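Local coordinates for Poly(A) RNA polymerase GLD2 (Rattus norvegicus, PDB 6LBK), which probably adds AMP units from ATP to the 3' ends of selected cytoplasmic mRNAs and microRNAs, as a magnesium- or manganese-dependent poly(A) RNA polymerase, at residues K72-L80 / F165-F174; S108-V116 / E173-I184. The protein carries 1 engineered substitution. All blocks are in the same frame, centred on the assembly; numbering follows the deposited sequence.

Contact 1. Residues K72-L80 / F165-F174; sequences KKELCRAQL and FRDKVSCVEF
C76 and F174 meet in the middle of the contact. SG of C76 lies 3.5 Å from CE2 of F174 and approaches the ring obliquely, 42° off its normal, as a sulfur-aromatic contact. Its first torsion (chi1 -179°) swings SG away from the backbone N of C76 and into the hairpin. There it also touches D167, with SG 3.9 Å from CG, and lies at the edge of the F165 ring. One turn earlier, CA of K73 sits at the edge of F174, 3.9 Å from CZ. One turn later, L80 comes at F165 from the opposite direction, its CD1 3.4 Å from CZ. At the N-terminal end, CB of K72 packs 3.5 Å from CB of S170. The K72 chain then bends at chi2 and chi3, so that its end crosses V169 at about a right angle, with CE 3.6 Å from CG1. This is helix 67-85 of the palm domain lying on the antiparallel hairpin of strands 162-167 and 172-178. The helix segment runs at 49° to strand 172-174. F165 and F174 form a hydrogen-bonded pair in that hairpin, and CB of F174 sits over one face of the F165 ring, toward its rim. The turn is held by D167 in an Asx motif. Its OD2 accepts from S170 OG at 2.6 Å through the anti lone pair. S170 N reaches the same OD2 from above the carboxylate plane. Farther out, F142 meets F165 edge-to-face. The K73 chain extends past V172, and NZ probably hydrogen-bonds to the carbonyl oxygen of S108, next to the probable magnesium ligand D109.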
loop_
_atom_site.group_PDB
_atom_site.type_symbol
_atom_site.label_atom_id
_atom_site.label_comp_id
_atom_site.label_asym_id
_atom_site.label_seq_id
_atom_site.Cartn_x
_atom_site.Cartn_y
_atom_site.Cartn_z
ATOM N N LYS A 72 15.543 6.817 9.929
ATOM C CA LYS A 72 16.536 5.776 9.627
ATOM C C LYS A 72 16.408 5.287 8.187
ATOM O O LYS A 72 17.417 5.014 7.510
ATOM C CB LYS A 72 16.423 4.608 10.604
ATOM C CG LYS A 72 17.339 4.745 11.826
ATOM C CD LYS A 72 18.670 5.486 11.509
ATOM C CE LYS A 72 19.840 4.637 10.910
ATOM N NZ LYS A 72 21.096 5.501 10.718
ATOM N N LYS A 73 15.176 5.210 7.686
ATOM C CA LYS A 73 14.992 4.846 6.285
ATOM C C LYS A 73 15.492 5.948 5.345
ATOM O O LYS A 73 16.064 5.657 4.286
ATOM C CB LYS A 73 13.522 4.497 6.029
ATOM C CG LYS A 73 13.080 3.234 6.769
ATOM C CD LYS A 73 11.663 2.901 6.426
ATOM C CE LYS A 73 11.148 1.785 7.259
ATOM N NZ LYS A 73 9.746 1.521 6.853
ATOM N N GLU A 74 15.288 7.218 5.709
ATOM C CA GLU A 74 15.738 8.297 4.847
ATOM C C GLU A 74 17.271 8.414 4.854
ATOM O O GLU A 74 17.881 8.725 3.821
ATOM C CB GLU A 74 15.068 9.605 5.274
ATOM C CG GLU A 74 15.754 10.827 4.675
ATOM C CD GLU A 74 15.578 10.897 3.174
ATOM O OE1 GLU A 74 14.503 10.475 2.702
ATOM O OE2 GLU A 74 16.511 11.353 2.472
ATOM N N LEU A 75 17.904 8.184 6.015
ATOM C CA LEU A 75 19.364 8.167 6.093
ATOM C C LEU A 75 19.928 7.036 5.254
ATOM O O LEU A 75 20.944 7.206 4.560
ATOM C CB LEU A 75 19.804 7.999 7.543
ATOM C CG LEU A 75 19.457 9.157 8.440
ATOM C CD1 LEU A 75 19.737 8.796 9.896
ATOM C CD2 LEU A 75 20.276 10.344 7.964
ATOM N N CYS A 76 19.249 5.885 5.265
ATOM C CA CYS A 76 19.683 4.794 4.404
ATOM C C CYS A 76 19.489 5.128 2.919
ATOM O O CYS A 76 20.356 4.810 2.091
ATOM C CB CYS A 76 18.947 3.524 4.793
ATOM S SG CYS A 76 19.474 2.144 3.793
ATOM N N ARG A 77 18.366 5.777 2.567
ATOM C CA ARG A 77 18.100 6.161 1.181
ATOM C C ARG A 77 19.155 7.131 0.655
ATOM O O ARG A 77 19.690 6.952 -0.447
ATOM C CB ARG A 77 16.721 6.812 1.059
ATOM C CG ARG A 77 16.392 7.175 -0.378
ATOM C CD ARG A 77 15.535 8.402 -0.525
ATOM N NE ARG A 77 16.140 9.586 0.065
ATOM C CZ ARG A 77 17.096 10.289 -0.532
ATOM N NH1 ARG A 77 17.552 9.893 -1.717
ATOM N NH2 ARG A 77 17.594 11.375 0.045
ATOM N N ALA A 78 19.454 8.178 1.423
ATOM C CA ALA A 78 20.473 9.136 1.005
ATOM C C ALA A 78 21.860 8.495 0.897
ATOM O O ALA A 78 22.587 8.747 -0.079
ATOM C CB ALA A 78 20.492 10.305 1.976
ATOM N N GLN A 79 22.244 7.641 1.866
ATOM C CA GLN A 79 23.566 7.003 1.776
ATOM C C GLN A 79 23.648 6.090 0.566
ATOM O O GLN A 79 24.665 6.046 -0.124
ATOM C CB GLN A 79 23.902 6.210 3.046
ATOM C CG GLN A 79 25.157 5.344 2.939
ATOM C CD GLN A 79 26.462 6.170 2.811
ATOM O OE1 GLN A 79 26.554 7.297 3.297
ATOM N NE2 GLN A 79 27.470 5.592 2.182
ATOM N N LEU A 80 22.589 5.355 0.288
ATOM C CA LEU A 80 22.633 4.468 -0.856
ATOM C C LEU A 80 22.610 5.248 -2.165
ATOM O O LEU A 80 23.235 4.829 -3.135
ATOM C CB LEU A 80 21.493 3.461 -0.774
ATOM C CG LEU A 80 21.761 2.398 0.291
ATOM C CD1 LEU A 80 20.724 1.291 0.196
ATOM C CD2 LEU A 80 23.178 1.813 0.170
ATOM N N PHE A 165 17.238 -6.407 0.661
ATOM C CA PHE A 165 18.425 -6.348 1.489
ATOM C C PHE A 165 18.033 -5.857 2.866
ATOM O O PHE A 165 16.982 -5.256 3.047
ATOM C CB PHE A 165 19.517 -5.438 0.864
ATOM C CG PHE A 165 19.147 -3.975 0.725
ATOM C CD1 PHE A 165 19.470 -3.058 1.722
ATOM C CD2 PHE A 165 18.561 -3.500 -0.436
ATOM C CE1 PHE A 165 19.155 -1.694 1.570
ATOM C CE2 PHE A 165 18.253 -2.146 -0.584
ATOM C CZ PHE A 165 18.545 -1.248 0.415
ATOM N N ARG A 166 18.930 -6.063 3.825
ATOM C CA ARG A 166 18.722 -5.598 5.187
ATOM C C ARG A 166 19.826 -4.605 5.511
ATOM O O ARG A 166 21.007 -4.935 5.409
ATOM C CB ARG A 166 18.729 -6.775 6.166
ATOM C CG ARG A 166 18.102 -6.507 7.525
ATOM C CD ARG A 166 18.242 -7.745 8.409
ATOM N NE ARG A 166 19.233 -7.569 9.466
ATOM C CZ ARG A 166 18.928 -7.262 10.723
ATOM N NH1 ARG A 166 17.659 -7.117 11.093
ATOM N NH2 ARG A 166 19.893 -7.110 11.619
ATOM N N ASP A 167 19.433 -3.395 5.901
ATOM C CA ASP A 167 20.357 -2.388 6.382
ATOM C C ASP A 167 20.695 -2.705 7.830
ATOM O O ASP A 167 19.803 -2.746 8.691
ATOM C CB ASP A 167 19.739 -0.995 6.258
ATOM C CG ASP A 167 20.592 0.098 6.921
ATOM O OD1 ASP A 167 21.824 0.209 6.664
ATOM O OD2 ASP A 167 20.015 0.845 7.744
ATOM N N LYS A 168 21.984 -2.970 8.077
ATOM C CA LYS A 168 22.495 -3.243 9.416
ATOM C C LYS A 168 22.529 -1.991 10.272
ATOM O O LYS A 168 22.646 -2.093 11.495
ATOM C CB LYS A 168 23.914 -3.785 9.344
ATOM C CG LYS A 168 24.059 -5.180 8.834
ATOM C CD LYS A 168 25.495 -5.418 8.370
ATOM C CE LYS A 168 26.482 -5.195 9.501
ATOM N NZ LYS A 168 26.284 -6.226 10.564
ATOM N N VAL A 169 22.450 -0.814 9.650
ATOM C CA VAL A 169 22.486 0.435 10.396
ATOM C C VAL A 169 21.157 0.672 11.096
ATOM O O VAL A 169 21.118 0.931 12.304
ATOM C CB VAL A 169 22.846 1.599 9.453
ATOM C CG1 VAL A 169 22.910 2.897 10.227
ATOM C CG2 VAL A 169 24.169 1.325 8.744
ATOM N N SER A 170 20.053 0.629 10.343
ATOM C CA SER A 170 18.711 0.734 10.909
ATOM C C SER A 170 18.098 -0.613 11.297
ATOM O O SER A 170 17.048 -0.621 11.950
ATOM C CB SER A 170 17.753 1.420 9.930
ATOM O OG SER A 170 17.654 0.702 8.717
ATOM N N CYS A 171 18.728 -1.736 10.920
ATOM C CA CYS A 171 18.170 -3.089 11.062
ATOM C C CYS A 171 16.884 -3.273 10.251
ATOM O O CYS A 171 16.013 -4.051 10.641
ATOM C CB CYS A 171 17.892 -3.449 12.531
ATOM S SG CYS A 171 19.291 -3.854 13.586
ATOM N N VAL A 172 16.745 -2.579 9.118
ATOM C CA VAL A 172 15.471 -2.504 8.390
ATOM C C VAL A 172 15.606 -3.206 7.043
ATOM O O VAL A 172 16.634 -3.088 6.359
ATOM C CB VAL A 172 14.977 -1.045 8.207
ATOM C CG1 VAL A 172 14.017 -0.910 7.046
ATOM C CG2 VAL A 172 14.286 -0.547 9.465
ATOM N N GLU A 173 14.558 -3.935 6.666
ATOM C CA GLU A 173 14.493 -4.599 5.373
ATOM C C GLU A 173 14.013 -3.642 4.289
ATOM O O GLU A 173 13.093 -2.850 4.499
ATOM C CB GLU A 173 13.556 -5.801 5.460
ATOM C CG GLU A 173 13.623 -6.747 4.278
ATOM C CD GLU A 173 14.740 -7.777 4.421
ATOM O OE1 GLU A 173 15.069 -8.438 3.407
ATOM O OE2 GLU A 173 15.285 -7.927 5.544
ATOM N N PHE A 174 14.652 -3.719 3.128
ATOM C CA PHE A 174 14.406 -2.841 1.999
ATOM C C PHE A 174 14.223 -3.663 0.738
ATOM O O PHE A 174 14.777 -4.761 0.594
ATOM C CB PHE A 174 15.576 -1.852 1.744
ATOM C CG PHE A 174 15.588 -0.663 2.653
ATOM C CD1 PHE A 174 14.715 0.394 2.434
ATOM C CD2 PHE A 174 16.475 -0.593 3.698
ATOM C CE1 PHE A 174 14.727 1.504 3.265
ATOM C CE2 PHE A 174 16.495 0.505 4.532
ATOM C CZ PHE A 174 15.611 1.562 4.316
#

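Contact 2. Residues S108-V116 / E173-I184; sequences SDGDLCLVV and EFALNVNNTVGI. Engineered in segment 173-184: A175 (natural residue Asp).
The F174 ring lies obliquely beside G110, with CD1 3.4 Å from CA. CD1 of L112 also approaches the ring obliquely. The side chains of D109 and E173 run side by side in the same direction, with their carboxylate planes 49° apart. The carboxylate of D109 packs against the aliphatic part of E173, OD1 of D109 lying 3.5 Å from CB of E173. At the other end the N179 amide takes over from the backbone: its OD1 accepts from V116 N at 3.0 Å, with the donor tilted 25° from the amide plane. N177 OD1 accepts from N180 N in an Asx motif, which holds the turn after the strand.

Between these ends the strands pair in parallel. The carbonyl oxygens of E173, A175 and N177 accept from G110 N, L112 N and L114 N, and A175 N, N177 N and N179 N give bonds back to the oxygens of G110, L112 and L114. L112, L114, L176 and V178 share one face with F174. The other face carries D111 and A175, an engineered replacement of aspartate. D109 and D111 probably bind the catalytic magnesium, and related nucleotidyltransferases commonly place a third aspartate on the neighbouring strand.

Strand 91-96 flanks strand 110-116, and strand 162-167 flanks 172-178. Helix 67-85 packs on the leucine face. From helix 182-194, I184 reaches C113 and V115 with CD1.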
loop_
_atom_site.group_PDB
_atom_site.type_symbol
_atom_site.label_atom_id
_atom_site.label_comp_id
_atom_site.label_asym_id
_atom_site.label_seq_id
_atom_site.Cartn_x
_atom_site.Cartn_y
_atom_site.Cartn_z
ATOM N N SER A 108 6.797 -1.609 8.705
ATOM C CA SER A 108 6.816 -1.427 7.257
ATOM C C SER A 108 8.254 -1.481 6.753
ATOM O O SER A 108 9.124 -0.752 7.236
ATOM C CB SER A 108 6.178 -0.086 6.868
ATOM O OG SER A 108 4.863 0.044 7.400
ATOM N N ASP A 109 8.509 -2.351 5.787
ATOM C CA ASP A 109 9.814 -2.345 5.159
ATOM C C ASP A 109 9.936 -1.118 4.273
ATOM O O ASP A 109 8.977 -0.373 4.060
ATOM C CB ASP A 109 10.033 -3.625 4.354
ATOM C CG ASP A 109 10.142 -4.857 5.239
ATOM O OD1 ASP A 109 10.414 -4.685 6.450
ATOM O OD2 ASP A 109 9.952 -5.996 4.740
ATOM N N GLY A 110 11.130 -0.909 3.739
ATOM C CA GLY A 110 11.401 0.245 2.902
ATOM C C GLY A 110 11.346 -0.199 1.453
ATOM O O GLY A 110 11.753 -1.306 1.126
ATOM N N ASP A 111 10.794 0.668 0.608
ATOM C CA ASP A 111 10.750 0.480 -0.835
ATOM C C ASP A 111 11.498 1.643 -1.469
ATOM O O ASP A 111 11.238 2.808 -1.149
ATOM C CB ASP A 111 9.307 0.435 -1.355
ATOM C CG ASP A 111 8.562 -0.846 -0.957
ATOM O OD1 ASP A 111 8.800 -1.914 -1.589
ATOM O OD2 ASP A 111 7.727 -0.777 -0.011
ATOM N N LEU A 112 12.421 1.321 -2.370
ATOM C CA LEU A 112 13.269 2.282 -3.034
ATOM C C LEU A 112 13.101 2.110 -4.534
ATOM O O LEU A 112 13.009 0.987 -5.052
ATOM C CB LEU A 112 14.761 2.100 -2.632
ATOM C CG LEU A 112 15.018 2.136 -1.132
ATOM C CD1 LEU A 112 16.362 1.503 -0.761
ATOM C CD2 LEU A 112 14.975 3.562 -0.658
ATOM N N CYS A 113 13.110 3.230 -5.228
ATOM C CA CYS A 113 12.955 3.243 -6.663
ATOM C C CYS A 113 14.146 4.004 -7.234
ATOM O O CYS A 113 14.312 5.203 -6.958
ATOM C CB CYS A 113 11.641 3.891 -7.030
ATOM S SG CYS A 113 11.519 4.033 -8.739
ATOM N N LEU A 114 14.960 3.305 -8.014
ATOM C CA LEU A 114 16.167 3.912 -8.610
ATOM C C LEU A 114 15.804 4.462 -9.979
ATOM O O LEU A 114 15.315 3.720 -10.782
ATOM C CB LEU A 114 17.248 2.840 -8.686
ATOM C CG LEU A 114 18.580 3.276 -9.272
ATOM C CD1 LEU A 114 19.196 4.381 -8.450
ATOM C CD2 LEU A 114 19.524 2.102 -9.356
ATOM N N VAL A 115 16.012 5.755 -10.171
ATOM C CA VAL A 115 15.708 6.407 -11.467
ATOM C C VAL A 115 17.021 6.659 -12.192
ATOM O O VAL A 115 17.828 7.442 -11.705
ATOM C CB VAL A 115 14.987 7.732 -11.240
ATOM C CG1 VAL A 115 14.307 8.181 -12.506
ATOM C CG2 VAL A 115 13.978 7.584 -10.131
ATOM N N VAL A 116 17.154 6.041 -13.354
ATOM C CA VAL A 116 18.371 6.125 -14.189
ATOM C C VAL A 116 17.933 6.719 -15.505
ATOM O O VAL A 116 17.019 6.176 -16.079
ATOM C CB VAL A 116 18.901 4.711 -14.408
ATOM C CG1 VAL A 116 19.972 4.686 -15.458
ATOM C CG2 VAL A 116 19.408 4.121 -13.117
ATOM N N GLU A 173 14.558 -3.935 6.666
ATOM C CA GLU A 173 14.493 -4.599 5.373
ATOM C C GLU A 173 14.013 -3.642 4.289
ATOM O O GLU A 173 13.093 -2.850 4.499
ATOM C CB GLU A 173 13.556 -5.801 5.460
ATOM C CG GLU A 173 13.623 -6.747 4.278
ATOM C CD GLU A 173 14.740 -7.777 4.421
ATOM O OE1 GLU A 173 15.069 -8.438 3.407
ATOM O OE2 GLU A 173 15.285 -7.927 5.544
ATOM N N PHE A 174 14.652 -3.719 3.128
ATOM C CA PHE A 174 14.406 -2.841 1.999
ATOM C C PHE A 174 14.223 -3.663 0.738
ATOM O O PHE A 174 14.777 -4.761 0.594
ATOM C CB PHE A 174 15.576 -1.852 1.744
ATOM C CG PHE A 174 15.588 -0.663 2.653
ATOM C CD1 PHE A 174 14.715 0.394 2.434
ATOM C CD2 PHE A 174 16.475 -0.593 3.698
ATOM C CE1 PHE A 174 14.727 1.504 3.265
ATOM C CE2 PHE A 174 16.495 0.505 4.532
ATOM C CZ PHE A 174 15.611 1.562 4.316
ATOM N N ALA A 175 13.481 -3.080 -0.192
ATOM C CA ALA A 175 13.266 -3.608 -1.528
ATOM C C ALA A 175 13.527 -2.483 -2.518
ATOM O O ALA A 175 12.844 -1.460 -2.483
ATOM C CB ALA A 175 11.834 -4.135 -1.664
ATOM N N LEU A 176 14.503 -2.671 -3.391
ATOM C CA LEU A 176 14.895 -1.672 -4.370
ATOM C C LEU A 176 14.553 -2.184 -5.757
ATOM O O LEU A 176 14.880 -3.326 -6.091
ATOM C CB LEU A 176 16.396 -1.364 -4.247
ATOM C CG LEU A 176 16.964 -0.276 -5.156
ATOM C CD1 LEU A 176 18.105 0.413 -4.446
ATOM C CD2 LEU A 176 17.456 -0.857 -6.470
ATOM N N ASN A 177 13.888 -1.354 -6.554
ATOM C CA ASN A 177 13.647 -1.674 -7.953
ATOM C C ASN A 177 14.260 -0.582 -8.809
ATOM O O ASN A 177 14.680 0.461 -8.306
ATOM C CB ASN A 177 12.149 -1.844 -8.257
ATOM C CG ASN A 177 11.390 -0.545 -8.204
ATOM O OD1 ASN A 177 11.561 0.331 -9.055
ATOM N ND2 ASN A 177 10.525 -0.408 -7.193
ATOM N N VAL A 178 14.302 -0.817 -10.116
ATOM C CA VAL A 178 14.897 0.139 -11.042
ATOM C C VAL A 178 13.837 0.663 -11.989
ATOM O O VAL A 178 13.250 -0.106 -12.759
ATOM C CB VAL A 178 16.057 -0.461 -11.840
ATOM C CG1 VAL A 178 16.627 0.612 -12.714
ATOM C CG2 VAL A 178 17.088 -0.974 -10.906
ATOM N N ASN A 179 13.596 1.973 -11.919
ATOM C CA ASN A 179 12.850 2.735 -12.911
ATOM C C ASN A 179 11.359 2.452 -12.909
ATOM O O ASN A 179 10.660 2.828 -13.859
ATOM C CB ASN A 179 13.427 2.529 -14.310
ATOM C CG ASN A 179 14.634 3.386 -14.539
ATOM O OD1 ASN A 179 14.632 4.574 -14.206
ATOM N ND2 ASN A 179 15.700 2.783 -15.015
ATOM N N ASN A 180 10.824 1.824 -11.864
ATOM C CA ASN A 180 9.371 1.686 -11.777
ATOM C C ASN A 180 8.786 2.980 -11.215
ATOM O O ASN A 180 8.418 3.086 -10.041
ATOM C CB ASN A 180 8.949 0.487 -10.953
ATOM C CG ASN A 180 7.473 0.253 -11.063
ATOM O OD1 ASN A 180 6.926 0.280 -12.159
ATOM N ND2 ASN A 180 6.808 0.075 -9.937
ATOM N N THR A 181 8.725 3.994 -12.076
ATOM C CA THR A 181 8.383 5.338 -11.641
ATOM C C THR A 181 6.932 5.473 -11.200
ATOM O O THR A 181 6.630 6.369 -10.400
ATOM C CB THR A 181 8.698 6.318 -12.767
ATOM O OG1 THR A 181 8.024 5.902 -13.963
ATOM C CG2 THR A 181 10.183 6.328 -13.019
ATOM N N VAL A 182 6.028 4.598 -11.657
ATOM C CA VAL A 182 4.636 4.731 -11.230
ATOM C C VAL A 182 4.514 4.650 -9.708
ATOM O O VAL A 182 3.675 5.332 -9.099
ATOM C CB VAL A 182 3.752 3.681 -11.942
ATOM C CG1 VAL A 182 4.137 2.274 -11.543
ATOM C CG2 VAL A 182 2.286 3.915 -11.616
ATOM N N GLY A 183 5.390 3.873 -9.066
ATOM C CA GLY A 183 5.372 3.789 -7.615
ATOM C C GLY A 183 5.678 5.111 -6.932
ATOM O O GLY A 183 5.182 5.368 -5.833
ATOM N N ILE A 184 6.500 5.970 -7.564
ATOM C CA ILE A 184 6.657 7.329 -7.050
ATOM C C ILE A 184 5.330 8.084 -7.140
ATOM O O ILE A 184 4.843 8.636 -6.139
ATOM C CB ILE A 184 7.795 8.078 -7.769
ATOM C CG1 ILE A 184 9.171 7.437 -7.509
ATOM C CG2 ILE A 184 7.800 9.549 -7.362
ATOM C CD1 ILE A 184 10.241 7.908 -8.442
#

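In the fold
Both contacts belong to the palm domain, and their centres are 13 Å apart. They share E173 and F174 on strand 172-178. This strand pairs with strand 162-167 on one side and with 110-116 on the other, within one mixed sheet of five strands. Along the chain the segments alternate: 72-80, 108-116, 165-174, then 173-184. Contact 1 joins helix 67-85 to the sheet, and contact 2 joins two strands within it. They touch directly where K73 of contact 1 meets S108 of contact 2, and where F165 and R77 pack on L112. The helix therefore backs the strand that carries D111, the second of the two probable metal-binding aspartates, with D109 just before it.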